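Local coordinates for ketol-acid reductoisomerase (NAD(+)) (uncultured archaeon GZfos26G2, PDB 4XDY), which catalyses the magnesium-dependent alkyl migration and NADH-dependent reduction of 2-acetolactate to 2,3-dihydroxy-3-methylbutanoate in branched-chain amino acid biosynthesis, at residues 9-14 / 168-174; 33-38 / 142-146. One frame throughout, in Å; residues are numbered along the deposited sequence.

Contact 1. Residues 9-14 / 168-174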
loop_
_atom_site.group_PDB
_atom_site.type_symbol
_atom_site.label_atom_id
_atom_site.label_comp_id
_atom_site.label_asym_id
_atom_site.label_seq_id
_atom_site.Cartn_x
_atom_site.Cartn_y
_atom_site.Cartn_z
ATOM N N VAL A 9 27.696 9.529 -7.156
ATOM C CA VAL A 9 28.144 9.875 -5.797
ATOM C C VAL A 9 29.355 9.039 -5.415
ATOM O O VAL A 9 29.368 7.866 -5.625
ATOM C CB VAL A 9 27.035 9.546 -4.702
ATOM C CG1 VAL A 9 27.584 9.746 -3.265
ATOM C CG2 VAL A 9 25.756 10.350 -5.002
ATOM N N ASP A 10 30.304 9.662 -4.770
ATOM C CA ASP A 10 31.494 8.945 -4.291
ATOM C C ASP A 10 31.376 8.888 -2.781
ATOM O O ASP A 10 31.333 9.967 -2.194
ATOM C CB ASP A 10 32.681 9.862 -4.626
ATOM C CG ASP A 10 34.034 9.302 -4.159
ATOM O OD1 ASP A 10 34.102 8.117 -3.738
ATOM O OD2 ASP A 10 35.016 10.108 -4.305
ATOM N N ASP A 11 31.391 7.703 -2.186
ATOM C CA ASP A 11 31.339 7.581 -0.716
ATOM C C ASP A 11 32.645 7.409 0.020
ATOM O O ASP A 11 32.627 7.225 1.211
ATOM C CB ASP A 11 30.374 6.513 -0.285
ATOM C CG ASP A 11 30.759 5.150 -0.792
ATOM O OD1 ASP A 11 31.961 4.906 -0.957
ATOM O OD2 ASP A 11 29.861 4.321 -0.989
ATOM N N SER A 12 33.775 7.594 -0.650
ATOM C CA SER A 12 35.058 7.320 -0.028
ATOM C C SER A 12 35.434 8.263 1.093
ATOM O O SER A 12 36.164 7.857 1.980
ATOM C CB SER A 12 36.163 7.289 -1.118
ATOM O OG SER A 12 36.229 8.486 -1.814
ATOM N N ILE A 13 34.907 9.496 1.141
ATOM C CA ILE A 13 35.138 10.340 2.283
ATOM C C ILE A 13 34.860 9.684 3.692
ATOM O O ILE A 13 35.470 10.060 4.708
ATOM C CB ILE A 13 34.438 11.704 2.193
ATOM C CG1 ILE A 13 35.084 12.669 3.184
ATOM C CG2 ILE A 13 32.908 11.599 2.451
ATOM C CD1 ILE A 13 34.675 14.093 2.991
ATOM N N LEU A 14 33.883 8.784 3.729
ATOM C CA LEU A 14 33.468 8.126 5.002
ATOM C C LEU A 14 34.469 7.091 5.497
ATOM O O LEU A 14 34.398 6.687 6.671
ATOM C CB LEU A 14 32.110 7.462 4.848
ATOM C CG LEU A 14 30.949 8.401 4.562
ATOM C CD1 LEU A 14 29.647 7.604 4.587
ATOM C CD2 LEU A 14 30.896 9.541 5.553
ATOM N N VAL A 168 29.953 14.665 2.471
ATOM C CA VAL A 168 29.677 13.759 3.599
ATOM C C VAL A 168 28.212 13.307 3.574
ATOM O O VAL A 168 27.956 12.114 3.621
ATOM C CB VAL A 168 29.986 14.426 4.923
ATOM C CG1 VAL A 168 29.489 13.564 6.089
ATOM C CG2 VAL A 168 31.495 14.659 4.995
ATOM N N ALA A 169 27.311 14.257 3.414
ATOM C CA ALA A 169 25.835 13.929 3.366
ATOM C C ALA A 169 25.546 12.989 2.225
ATOM O O ALA A 169 24.980 11.907 2.396
ATOM C CB ALA A 169 25.002 15.211 3.348
ATOM N N LEU A 170 26.043 13.299 1.006
ATOM C CA LEU A 170 25.749 12.430 -0.115
ATOM C C LEU A 170 26.361 11.041 0.092
ATOM O O LEU A 170 25.789 10.008 -0.299
ATOM C CB LEU A 170 26.195 13.047 -1.468
ATOM C CG LEU A 170 25.439 14.291 -1.910
ATOM C CD1 LEU A 170 26.146 14.917 -3.100
ATOM C CD2 LEU A 170 24.003 14.003 -2.362
ATOM N N ALA A 171 27.567 11.047 0.662
ATOM C CA ALA A 171 28.323 9.818 0.838
ATOM C C ALA A 171 27.522 8.894 1.752
ATOM O O ALA A 171 27.421 7.699 1.510
ATOM C CB ALA A 171 29.663 10.103 1.429
ATOM N N MET A 172 26.954 9.490 2.792
ATOM C CA MET A 172 26.121 8.708 3.743
ATOM C C MET A 172 24.971 8.011 3.002
ATOM O O MET A 172 24.692 6.824 3.235
ATOM C CB MET A 172 25.642 9.628 4.879
ATOM C CG MET A 172 26.647 9.946 5.913
ATOM S SD MET A 172 26.071 11.150 7.086
ATOM C CE MET A 172 24.908 10.111 8.044
ATOM N N THR A 173 24.337 8.711 2.051
ATOM C CA THR A 173 23.186 8.126 1.346
ATOM C C THR A 173 23.578 7.039 0.399
ATOM O O THR A 173 22.875 6.057 0.169
ATOM C CB THR A 173 22.323 9.160 0.584
ATOM O OG1 THR A 173 23.035 9.649 -0.574
ATOM C CG2 THR A 173 21.829 10.307 1.522
ATOM N N LYS A 174 24.800 7.167 -0.137
ATOM C CA LYS A 174 25.287 6.094 -1.003
ATOM C C LYS A 174 25.645 4.835 -0.194
ATOM O O LYS A 174 25.319 3.720 -0.600
ATOM C CB LYS A 174 26.523 6.574 -1.799
ATOM C CG LYS A 174 26.975 5.423 -2.734
ATOM C CD LYS A 174 28.096 5.736 -3.687
ATOM C CE LYS A 174 28.298 4.485 -4.577
ATOM N NZ LYS A 174 29.076 5.005 -5.702
HETATM O O HOH W 1 31.278 5.191 -3.805
#
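Lys-174 and Val-9 make the direct polar link of this contact. The lysine NZ donates to the backbone O of Val-9 at 2.9 Å, and the C=O...N angle of 169° puts the donor nearly in line with the carbonyl. CG of Lys-174 lies anti to the backbone N (chi1 -178°), and the chain stays extended beyond it. This carries the amine from the helix out to the loop, past the Val-9 side chain, which runs the opposite way. NZ also donates to the backbone O of Asp-6, so two carbonyls of the N-terminal segment share one ammonium group. A water bridges the same amine to the backbone N of Asp-11, accepting from both. The Asp-11 side chain crosses the lysine chain at about a right angle. Its OD2 rests 3.5 Å from Lys-174 CD but 4.8 Å from NZ, too far for a salt bridge, though the opposite charges probably still attract.

Helix 165-175 packs on the sheet of the N-terminal Rossmann domain, where Ala-169 touches Val-132 and Val-155. Residues 9-14 run over another side of this helix, ahead of strand 18-22.

Apolar packing fills the rest. Ala-171 faces the loop, and its small side chain lets the backbone come close: its CA is 4.1 Å from that of Asp-11. Ile-13 CG2 and Leu-14 CG both meet Ala-171 CB. Leu-14 CD1 reaches further along, to 4.0 Å from Met-172 CG. Ile-13 CD1 touches Val-168 CG2 at 3.8 Å, the two side chains crossing. Val-9 CG1 sits against the CB atoms of Leu-170 and Lys-174.

Within the loop, Asp-10 OD1 accepts from both N and OG of Ser-12. The bond from N forms an Asx turn, at the approach to the 3-10 segment that carries Ile-13 and Leu-14.

Contact 2. Residues 33-38 / 142-146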
loop_
_atom_site.group_PDB
_atom_site.type_symbol
_atom_site.label_atom_id
_atom_site.label_comp_id
_atom_site.label_asym_id
_atom_site.label_seq_id
_atom_site.Cartn_x
_atom_site.Cartn_y
_atom_site.Cartn_z
ATOM N N ASN A 33 22.746 -0.011 11.030
ATOM C CA ASN A 33 23.056 -1.285 10.483
ATOM C C ASN A 33 23.367 -1.247 9.021
ATOM O O ASN A 33 24.204 -2.010 8.558
ATOM C CB ASN A 33 21.951 -2.272 10.769
ATOM C CG ASN A 33 22.019 -2.792 12.208
ATOM O OD1 ASN A 33 22.875 -3.627 12.511
ATOM N ND2 ASN A 33 21.210 -2.224 13.127
ATOM N N CYS A 34 22.737 -0.341 8.253
ATOM C CA CYS A 34 23.098 -0.233 6.843
ATOM C C CYS A 34 24.524 0.346 6.709
ATOM O O CYS A 34 25.294 -0.107 5.849
ATOM C CB CYS A 34 22.058 0.609 6.055
ATOM S SG CYS A 34 20.426 -0.190 6.013
ATOM N N LEU A 35 24.827 1.346 7.523
ATOM C CA LEU A 35 26.125 1.965 7.526
ATOM C C LEU A 35 27.212 0.926 7.940
ATOM O O LEU A 35 28.236 0.781 7.262
ATOM C CB LEU A 35 26.190 3.138 8.451
ATOM C CG LEU A 35 25.496 4.435 7.948
ATOM C CD1 LEU A 35 25.327 5.416 9.132
ATOM C CD2 LEU A 35 26.249 5.120 6.834
ATOM N N LYS A 36 26.932 0.216 9.014
ATOM C CA LYS A 36 27.894 -0.821 9.479
ATOM C C LYS A 36 28.115 -1.934 8.419
ATOM O O LYS A 36 29.245 -2.291 8.102
ATOM C CB LYS A 36 27.491 -1.354 10.835
ATOM C CG LYS A 36 28.502 -2.446 11.289
ATOM C CD LYS A 36 28.380 -2.871 12.743
ATOM C CE LYS A 36 27.188 -3.775 13.057
ATOM N NZ LYS A 36 27.151 -5.168 12.499
ATOM N N ASP A 37 27.050 -2.379 7.775
ATOM C CA ASP A 37 27.091 -3.367 6.725
ATOM C C ASP A 37 27.869 -2.905 5.501
ATOM O O ASP A 37 28.416 -3.741 4.826
ATOM C CB ASP A 37 25.679 -3.807 6.246
ATOM C CG ASP A 37 24.943 -4.726 7.221
ATOM O OD1 ASP A 37 25.482 -5.046 8.291
ATOM O OD2 ASP A 37 23.764 -5.077 6.916
ATOM N N SER A 38 27.927 -1.588 5.228
ATOM C CA SER A 38 28.669 -0.990 4.149
ATOM C C SER A 38 30.098 -0.662 4.565
ATOM O O SER A 38 30.809 -0.095 3.784
ATOM C CB SER A 38 27.939 0.293 3.690
ATOM O OG SER A 38 26.793 -0.135 2.979
ATOM N N ARG A 142 15.448 -0.708 6.020
ATOM C CA ARG A 142 16.381 -1.762 6.269
ATOM C C ARG A 142 16.182 -2.986 5.371
ATOM O O ARG A 142 17.123 -3.466 4.778
ATOM C CB ARG A 142 16.328 -2.156 7.749
ATOM C CG ARG A 142 17.226 -3.380 8.055
ATOM C CD ARG A 142 18.688 -3.002 7.832
ATOM N NE ARG A 142 19.576 -4.041 8.405
ATOM C CZ ARG A 142 20.836 -4.260 8.015
ATOM N NH1 ARG A 142 21.349 -3.595 7.005
ATOM N NH2 ARG A 142 21.544 -5.235 8.597
ATOM N N LYS A 143 14.931 -3.359 5.150
ATOM C CA LYS A 143 14.565 -4.410 4.254
ATOM C C LYS A 143 14.991 -4.145 2.857
ATOM O O LYS A 143 15.538 -5.067 2.178
ATOM C CB LYS A 143 13.070 -4.657 4.268
ATOM C CG LYS A 143 12.573 -5.458 5.457
ATOM C CD LYS A 143 11.070 -5.734 5.313
ATOM C CE LYS A 143 10.813 -6.773 4.221
ATOM N NZ LYS A 143 10.713 -6.251 2.837
ATOM N N ALA A 144 14.739 -2.916 2.380
ATOM C CA ALA A 144 15.177 -2.567 1.035
ATOM C C ALA A 144 16.694 -2.758 0.878
ATOM O O ALA A 144 17.170 -3.283 -0.173
ATOM C CB ALA A 144 14.767 -1.111 0.671
ATOM N N TYR A 145 17.455 -2.334 1.885
ATOM C CA TYR A 145 18.899 -2.434 1.817
ATOM C C TYR A 145 19.315 -3.928 1.758
ATOM O O TYR A 145 20.111 -4.326 0.901
ATOM C CB TYR A 145 19.505 -1.770 3.046
ATOM C CG TYR A 145 20.995 -1.879 3.161
ATOM C CD1 TYR A 145 21.588 -3.060 3.598
ATOM C CD2 TYR A 145 21.812 -0.853 2.811
ATOM C CE1 TYR A 145 22.990 -3.190 3.673
ATOM C CE2 TYR A 145 23.193 -0.959 2.884
ATOM C CZ TYR A 145 23.769 -2.149 3.360
ATOM O OH TYR A 145 25.159 -2.237 3.464
ATOM N N LEU A 146 18.671 -4.734 2.583
ATOM C CA LEU A 146 19.003 -6.180 2.659
ATOM C C LEU A 146 18.584 -6.872 1.377
ATOM O O LEU A 146 19.198 -7.855 0.993
ATOM C CB LEU A 146 18.321 -6.815 3.840
ATOM C CG LEU A 146 18.993 -6.398 5.184
ATOM C CD1 LEU A 146 18.194 -7.012 6.320
ATOM C CD2 LEU A 146 20.490 -6.782 5.248
#
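The helices carrying Cys-34 and Tyr-145 run nearly parallel, with the axes of 33-37 and 142-146 22° apart and 10.7 Å from each other at their closest. Tyr-145 bridges this gap. Its chi1 of 176° turns the ring away from its own backbone N and across to helix 26-37. Cys-34 CB lies over one ring face, a CH-pi contact 3.9 Å from the centroid, while SG approaches obliquely. At the ring edge, Tyr-145 OH donates to Ser-38 OG at 2.7 Å, and that OG is also bonded to Ala-175 O. Helix 26-37 follows the glycine-rich turn of the Rossmann fold that binds NAD, and helix 138-146 begins at another cofactor residue, Gly-138. A phenylalanine in place of Tyr-145 would lack the hydroxyl, and the tie from helix 138-146 to Ser-38 OG would probably be lost.

Arg-142 grips Asp-37 end-on. NH1 and NH2 both donate to OD2, each at 2.8 Å, with OD2 close to the guanidinium plane and the carboxylate and guanidinium planes 45° apart. Asn-33 CB covers one guanidinium face, and Leu-146 CD2 lies over the opposite face toward its rim. A weak bond runs from NH1 to Cys-34 SG.

Overall arrangement
Both contacts lie in the N-terminal Rossmann domain, with centres 15 Å apart. The chain order is 9-14, 33-38, 142-146, 168-174, so contact 2 falls entirely between the two halves of contact 1. Contact 1 ties the segment ahead of strand 18-22 to helix 165-175. Contact 2 joins helix 26-37, which follows that strand, to helix 138-146. The contacts meet through Leu-35, whose CD2 packs 4.3 Å from Met-172 O, so helix 165-175 lies next to helix 26-37. Early and late parts of the cofactor-binding domain are thereby joined. Contact 2 lies nearer the NAD-binding residues: Asn-33 bonds Tyr-24, and Gly-138 starts the helix of 142-146.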